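Local coordinates for aftrax (Archaeoglobus fulgidus, PDB 3ZC0), which assembles into an octameric C3PO-type, magnesium-binding nuclease of the Translin/TRAX family that recognises and cleaves duplex RNA, at the interface of chains A and B. Residues are numbered along the deposited sequence; one frame, centred on the assembly and turned at random. Chains: chain A/B, Aftrax.

The interface of chains A and B. Residues chain A 100-105, 111; chain B 5-6.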
loop_
_atom_site.group_PDB
_atom_site.type_symbol
_atom_site.label_atom_id
_atom_site.label_comp_id
_atom_site.label_asym_id
_atom_site.label_seq_id
_atom_site.Cartn_x
_atom_site.Cartn_y
_atom_site.Cartn_z
ATOM N N PHE A 100 -21.900 -4.833 30.094
ATOM C CA PHE A 100 -20.604 -5.385 29.749
ATOM C C PHE A 100 -20.390 -6.783 30.346
ATOM O O PHE A 100 -19.281 -7.319 30.313
ATOM C CB PHE A 100 -19.508 -4.452 30.234
ATOM C CG PHE A 100 -19.372 -3.215 29.426
ATOM C CD1 PHE A 100 -19.082 -3.292 28.081
ATOM C CD2 PHE A 100 -19.508 -1.971 30.015
ATOM C CE1 PHE A 100 -18.946 -2.151 27.336
ATOM C CE2 PHE A 100 -19.367 -0.819 29.278
ATOM C CZ PHE A 100 -19.089 -0.906 27.938
ATOM N N GLU A 101 -21.445 -7.368 30.905
ATOM C CA GLU A 101 -21.327 -8.677 31.533
ATOM C C GLU A 101 -21.910 -9.730 30.617
ATOM O O GLU A 101 -23.045 -10.160 30.797
ATOM C CB GLU A 101 -22.037 -8.721 32.893
ATOM C CG GLU A 101 -21.872 -7.467 33.753
ATOM C CD GLU A 101 -20.424 -7.160 34.116
ATOM O OE1 GLU A 101 -19.597 -8.101 34.136
ATOM O OE2 GLU A 101 -20.114 -5.972 34.383
ATOM N N ILE A 102 -21.136 -10.131 29.621
ATOM C CA ILE A 102 -21.501 -11.290 28.830
ATOM C C ILE A 102 -20.637 -12.491 29.237
ATOM O O ILE A 102 -19.411 -12.483 29.083
ATOM C CB ILE A 102 -21.437 -10.982 27.337
ATOM C CG1 ILE A 102 -20.008 -10.653 26.899
ATOM C CG2 ILE A 102 -22.327 -9.804 27.060
ATOM C CD1 ILE A 102 -19.793 -10.728 25.408
ATOM N N ASP A 103 -21.276 -13.513 29.805
ATOM C CA ASP A 103 -20.513 -14.633 30.347
ATOM C C ASP A 103 -20.189 -15.690 29.294
ATOM O O ASP A 103 -20.957 -16.628 29.056
ATOM C CB ASP A 103 -21.164 -15.241 31.602
ATOM C CG ASP A 103 -20.133 -15.555 32.706
ATOM O OD1 ASP A 103 -19.846 -14.662 33.544
ATOM O OD2 ASP A 103 -19.591 -16.688 32.721
ATOM N N LEU A 104 -19.044 -15.473 28.655
ATOM C CA LEU A 104 -18.345 -16.442 27.825
ATOM C C LEU A 104 -17.135 -15.690 27.316
ATOM O O LEU A 104 -17.270 -14.711 26.592
ATOM C CB LEU A 104 -19.212 -17.000 26.673
ATOM C CG LEU A 104 -19.693 -16.270 25.400
ATOM C CD1 LEU A 104 -20.239 -14.864 25.673
ATOM C CD2 LEU A 104 -18.636 -16.258 24.270
ATOM N N GLU A 105 -15.946 -16.085 27.734
ATOM C CA GLU A 105 -14.773 -15.471 27.130
ATOM C C GLU A 105 -13.998 -16.554 26.377
ATOM O O GLU A 105 -14.220 -17.730 26.679
ATOM C CB GLU A 105 -13.952 -14.655 28.144
ATOM C CG GLU A 105 -14.619 -13.288 28.509
ATOM C CD GLU A 105 -13.631 -12.166 28.885
ATOM O OE1 GLU A 105 -12.404 -12.410 28.995
ATOM O OE2 GLU A 105 -14.094 -11.024 29.072
ATOM N N PHE A 111 -13.066 -8.891 22.898
ATOM C CA PHE A 111 -14.165 -8.410 23.713
ATOM C C PHE A 111 -14.289 -6.932 23.421
ATOM O O PHE A 111 -15.330 -6.455 22.943
ATOM C CB PHE A 111 -13.781 -8.628 25.179
ATOM C CG PHE A 111 -14.869 -8.319 26.162
ATOM C CD1 PHE A 111 -15.904 -9.218 26.367
ATOM C CD2 PHE A 111 -14.833 -7.152 26.914
ATOM C CE1 PHE A 111 -16.902 -8.955 27.274
ATOM C CE2 PHE A 111 -15.830 -6.873 27.820
ATOM C CZ PHE A 111 -16.871 -7.778 27.999
ATOM N N ARG B 5 -16.581 -8.232 33.878
ATOM C CA ARG B 5 -15.783 -8.465 32.650
ATOM C C ARG B 5 -14.790 -7.381 32.157
ATOM O O ARG B 5 -13.726 -7.720 31.626
ATOM C CB ARG B 5 -16.687 -8.915 31.495
ATOM C CG ARG B 5 -17.239 -10.339 31.602
ATOM C CD ARG B 5 -16.137 -11.393 31.479
ATOM N NE ARG B 5 -16.648 -12.759 31.304
ATOM C CZ ARG B 5 -16.879 -13.627 32.294
ATOM N NH1 ARG B 5 -16.668 -13.294 33.561
ATOM N NH2 ARG B 5 -17.330 -14.842 32.020
ATOM N N LEU B 6 -15.114 -6.101 32.324
ATOM C CA LEU B 6 -14.152 -5.054 31.984
ATOM C C LEU B 6 -12.965 -5.035 32.934
ATOM O O LEU B 6 -11.823 -4.837 32.520
ATOM C CB LEU B 6 -14.799 -3.673 31.941
ATOM C CG LEU B 6 -15.602 -3.388 30.671
ATOM C CD1 LEU B 6 -15.989 -1.925 30.607
ATOM C CD2 LEU B 6 -14.836 -3.811 29.415
#
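Two copies of this all-helical Translin/TRAX-family protein meet here in a two-fold symmetric homodimer interface, where the start of the long first helix of chain B (residues 5-43) docks on the loop ahead of helix 108-132 of chain A; the twin contact repeats it with the chains exchanged, so each long helix is anchored on its neighbour and two copies are tied together within the eight-copy assembly. B:Arg5, at the first turn, has much the greatest buried area in this patch, 149 Å². B:Arg5 N donates a hydrogen bond of 3.0 Å to A:Glu101 OE1, a carboxylate oxygen using its syn lone pair, with 147° at the hydrogen. A carboxylate suits this place because it caps an N-H at a helix start, where the helix dipole would probably strengthen the attraction. The arginine side chain bends at chi2 and then runs along the acidic loop, whose carboxylates match its charge. The guanidinium B:Arg5 NH2 lies 2.9 Å from A:Asp103 OD1 and 3.0 Å from A:Asp103 OD2, facing the carboxylate as a whole in a salt bridge; the side chains cross at about a right angle, the planes stand 52° apart and the N-H groups point elsewhere, so this is a charge contact without a hydrogen bond. A:Glu105 reaches tip to tip toward the arginine, its carboxylate nearly perpendicular to the guanidinium, with A:Glu105 OE2 3.8 Å from B:Arg5 NE in a looser salt bridge. A long arginine also offers an aliphatic stem: B:Arg5 CB sits 3.7 Å from A:Phe111 CZ. An alanine in place of B:Arg5 would remove the guanidinium and is likely to cost A:Asp103 and A:Glu105 this cationic partner, weakening the docking of the helix end. Next along, branched B:Leu6 divides its methyls between two flat aromatic rings, which offer a face and an edge. B:Leu6 CD1 rests over the face of A:Phe100, toward the rim and 3.8 Å from the ring centroid, whereas B:Leu6 CD2 meets the edge of A:Phe111, in the ring plane, 3.6 Å from A:Phe111 CE2. A:Phe111 has CG anti to its backbone N (chi1 -174°), which carries its ring from helix 108-132 toward chain B.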